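Local coordinates for putative primosome component (Streptococcus pyogenes serotype M3, PDB 2QGZ), which probably binds ATP as a P-loop helicase loader that helps install the replicative helicase on DNA during primosome assembly, at residues A[154-159]-A[253-258]. Numbering follows the deposited sequence.
Sequences GLYLYG and FTSNYS
Leu-155 and Leu-157 bond through their backbones to Phe-253 and Ser-255. Phe-253 N donates to Leu-155 O (2.9 Å) and Phe-253 O accepts from Leu-157 N, straddling Tyr-156; Ser-255 N likewise donates to Leu-157 O (2.8 Å) and Ser-255 O accepts from Gly-159 N, around Tyr-158. This straddling marks parallel strands, and their N-to-C directions differ by only 15°.

The phenol of Tyr-156 reaches past the end of strand 253-255. Its CG lies anti to the backbone N (chi1 177°). CD2 packs 3.7 Å from Phe-253 CB. OH donates to Tyr-257 O at 2.7 Å, from 41° above that carbonyl's plane. Tyr-257 N donates to Ser-255 OG (3.1 Å), an ST turn just after the strand.

Ser-258 CB lies over one face of the Tyr-158 ring, 3.6 Å from its centroid, a CH-pi interaction; His-293 also stacks with this ring.

Thr-254, on the sheet face of Leu-157, hydrogen-bonds through OG1 to Asp-221 OD1 and Asp-222 N. A phosphate about 4 Å from its side chain, probably from the crystallisation liquor, may mark the pocket.

Strand 251-255 separates 154-158, leading into a probable Walker A loop at Gly-159, from 217-221, ending at Asp-221 and Asp-222 (probably Walker B). This interposed strand, with Asn-256 at the usual sensor 1 position, is the hallmark of ASCE P-loop NTPases, including AAA+ loaders.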
ATOM      1  N   GLY A 154       0.366   0.941  -9.128  1.00 43.79           N
ATOM      2  CA  GLY A 154       1.039   0.950  -7.848  1.00 40.76           C
ATOM      3  C   GLY A 154       2.039  -0.182  -7.796  1.00 38.83           C
ATOM      4  O   GLY A 154       2.376  -0.772  -8.818  1.00 38.33           O
ATOM      5  N   LEU A 155       2.514  -0.493  -6.601  1.00 38.43           N
ATOM      6  CA  LEU A 155       3.471  -1.572  -6.429  1.00 37.78           C
ATOM      7  C   LEU A 155       2.983  -2.630  -5.449  1.00 35.21           C
ATOM      8  O   LEU A 155       2.280  -2.329  -4.488  1.00 33.97           O
ATOM      9  CB  LEU A 155       4.813  -1.025  -5.930  1.00 40.32           C
ATOM     10  CG  LEU A 155       5.798  -0.413  -6.928  1.00 44.82           C
ATOM     11  CD1 LEU A 155       5.239   0.870  -7.528  1.00 45.81           C
ATOM     12  CD2 LEU A 155       7.099  -0.116  -6.201  1.00 46.73           C
ATOM     13  N   TYR A 156       3.347  -3.875  -5.721  1.00 33.11           N
ATOM     14  CA  TYR A 156       3.027  -4.994  -4.849  1.00 31.67           C
ATOM     15  C   TYR A 156       4.412  -5.426  -4.347  1.00 30.86           C
ATOM     16  O   TYR A 156       5.182  -6.056  -5.081  1.00 29.25           O
ATOM     17  CB  TYR A 156       2.342  -6.117  -5.641  1.00 34.37           C
ATOM     18  CG  TYR A 156       2.017  -7.373  -4.836  1.00 35.17           C
ATOM     19  CD1 TYR A 156       2.981  -8.359  -4.619  1.00 36.16           C
ATOM     20  CD2 TYR A 156       0.736  -7.579  -4.310  1.00 33.73           C
ATOM     21  CE1 TYR A 156       2.683  -9.517  -3.912  1.00 35.54           C
ATOM     22  CE2 TYR A 156       0.427  -8.731  -3.596  1.00 33.73           C
ATOM     23  CZ  TYR A 156       1.406  -9.698  -3.403  1.00 36.09           C
ATOM     24  OH  TYR A 156       1.111 -10.855  -2.712  1.00 35.58           O
ATOM     25  N   LEU A 157       4.739  -5.032  -3.116  1.00 30.06           N
ATOM     26  CA  LEU A 157       6.031  -5.346  -2.509  1.00 30.25           C
ATOM     27  C   LEU A 157       5.942  -6.545  -1.597  1.00 29.73           C
ATOM     28  O   LEU A 157       5.219  -6.523  -0.602  1.00 31.90           O
ATOM     29  CB  LEU A 157       6.548  -4.175  -1.663  1.00 33.26           C
ATOM     30  CG  LEU A 157       7.170  -2.968  -2.345  1.00 36.05           C
ATOM     31  CD1 LEU A 157       7.607  -1.962  -1.292  1.00 36.22           C
ATOM     32  CD2 LEU A 157       8.355  -3.418  -3.164  1.00 38.01           C
ATOM     33  N   TYR A 158       6.695  -7.584  -1.901  1.00 30.05           N
ATOM     34  CA  TYR A 158       6.651  -8.739  -1.034  1.00 32.83           C
ATOM     35  C   TYR A 158       8.054  -9.199  -0.650  1.00 33.89           C
ATOM     36  O   TYR A 158       9.019  -8.978  -1.384  1.00 32.40           O
ATOM     37  CB  TYR A 158       5.860  -9.860  -1.710  1.00 32.19           C
ATOM     38  CG  TYR A 158       6.641 -10.658  -2.720  1.00 33.23           C
ATOM     39  CD1 TYR A 158       7.323 -11.814  -2.339  1.00 36.41           C
ATOM     40  CD2 TYR A 158       6.693 -10.269  -4.056  1.00 32.38           C
ATOM     41  CE1 TYR A 158       8.038 -12.567  -3.263  1.00 37.79           C
ATOM     42  CE2 TYR A 158       7.405 -11.012  -4.989  1.00 36.40           C
ATOM     43  CZ  TYR A 158       8.077 -12.162  -4.581  1.00 37.93           C
ATOM     44  OH  TYR A 158       8.806 -12.899  -5.484  1.00 41.92           O
ATOM     45  N   GLY A 159       8.154  -9.837   0.511  1.00 36.89           N
ATOM     46  CA  GLY A 159       9.433 -10.322   0.998  1.00 39.36           C
ATOM     47  C   GLY A 159       9.295 -10.711   2.459  1.00 42.52           C
ATOM     48  O   GLY A 159       8.189 -10.680   3.008  1.00 43.14           O
ATOM     49  N   PHE A 253       0.431  -2.513  -2.306  1.00 30.04           N
ATOM     50  CA  PHE A 253       0.276  -3.611  -1.358  1.00 30.06           C
ATOM     51  C   PHE A 253       1.648  -4.050  -0.861  1.00 31.04           C
ATOM     52  O   PHE A 253       2.662  -3.772  -1.492  1.00 32.15           O
ATOM     53  CB  PHE A 253      -0.351  -4.855  -2.011  1.00 30.48           C
ATOM     54  CG  PHE A 253      -1.574  -4.590  -2.836  1.00 27.43           C
ATOM     55  CD1 PHE A 253      -1.464  -4.071  -4.124  1.00 26.33           C
ATOM     56  CD2 PHE A 253      -2.842  -4.918  -2.342  1.00 28.76           C
ATOM     57  CE1 PHE A 253      -2.601  -3.884  -4.922  1.00 28.74           C
ATOM     58  CE2 PHE A 253      -3.994  -4.735  -3.130  1.00 28.36           C
ATOM     59  CZ  PHE A 253      -3.870  -4.217  -4.425  1.00 28.81           C
ATOM     60  N   THR A 254       1.669  -4.736   0.273  1.00 30.97           N
ATOM     61  CA  THR A 254       2.902  -5.315   0.803  1.00 31.33           C
ATOM     62  C   THR A 254       2.442  -6.710   1.225  1.00 33.21           C
ATOM     63  O   THR A 254       1.282  -6.902   1.604  1.00 30.22           O
ATOM     64  CB  THR A 254       3.452  -4.593   2.049  1.00 31.51           C
ATOM     65  OG1 THR A 254       2.523  -4.731   3.118  1.00 29.34           O
ATOM     66  CG2 THR A 254       3.693  -3.117   1.774  1.00 32.48           C
ATOM     67  N   SER A 255       3.329  -7.688   1.171  1.00 34.71           N
ATOM     68  CA  SER A 255       2.927  -9.033   1.540  1.00 38.13           C
ATOM     69  C   SER A 255       4.138  -9.931   1.784  1.00 39.46           C
ATOM     70  O   SER A 255       5.257  -9.593   1.405  1.00 39.72           O
ATOM     71  CB  SER A 255       2.057  -9.615   0.413  1.00 38.14           C
ATOM     72  OG  SER A 255       1.636 -10.937   0.696  1.00 40.86           O
ATOM     73  N   ASN A 256       3.908 -11.071   2.433  1.00 41.66           N
ATOM     74  CA  ASN A 256       4.974 -12.033   2.685  1.00 44.31           C
ATOM     75  C   ASN A 256       5.011 -13.007   1.508  1.00 46.13           C
ATOM     76  O   ASN A 256       5.966 -13.769   1.353  1.00 47.90           O
ATOM     77  CB  ASN A 256       4.716 -12.813   3.975  1.00 46.58           C
ATOM     78  CG  ASN A 256       4.812 -11.948   5.211  1.00 49.00           C
ATOM     79  OD1 ASN A 256       5.819 -11.284   5.436  1.00 52.78           O
ATOM     80  ND2 ASN A 256       3.766 -11.957   6.027  1.00 50.06           N
ATOM     81  N   TYR A 257       3.976 -12.952   0.669  1.00 45.30           N
ATOM     82  CA  TYR A 257       3.861 -13.847  -0.477  1.00 46.14           C
ATOM     83  C   TYR A 257       3.865 -13.127  -1.815  1.00 45.11           C
ATOM     84  O   TYR A 257       3.393 -12.000  -1.928  1.00 45.78           O
ATOM     85  CB  TYR A 257       2.557 -14.649  -0.388  1.00 48.92           C
ATOM     86  CG  TYR A 257       2.270 -15.247   0.971  1.00 52.91           C
ATOM     87  CD1 TYR A 257       3.008 -16.335   1.454  1.00 55.51           C
ATOM     88  CD2 TYR A 257       1.269 -14.715   1.786  1.00 53.61           C
ATOM     89  CE1 TYR A 257       2.753 -16.873   2.717  1.00 56.57           C
ATOM     90  CE2 TYR A 257       1.010 -15.243   3.048  1.00 56.07           C
ATOM     91  CZ  TYR A 257       1.754 -16.320   3.507  1.00 57.03           C
ATOM     92  OH  TYR A 257       1.503 -16.828   4.761  1.00 59.65           O
ATOM     93  N   SER A 258       4.381 -13.806  -2.834  1.00 45.54           N
ATOM     94  CA  SER A 258       4.414 -13.274  -4.190  1.00 44.49           C
ATOM     95  C   SER A 258       3.001 -13.472  -4.732  1.00 43.95           C
ATOM     96  O   SER A 258       2.152 -14.031  -4.037  1.00 41.61           O
ATOM     97  CB  SER A 258       5.387 -14.079  -5.045  1.00 46.70           C
ATOM     98  OG  SER A 258       4.923 -15.414  -5.202  1.00 48.07           O
TER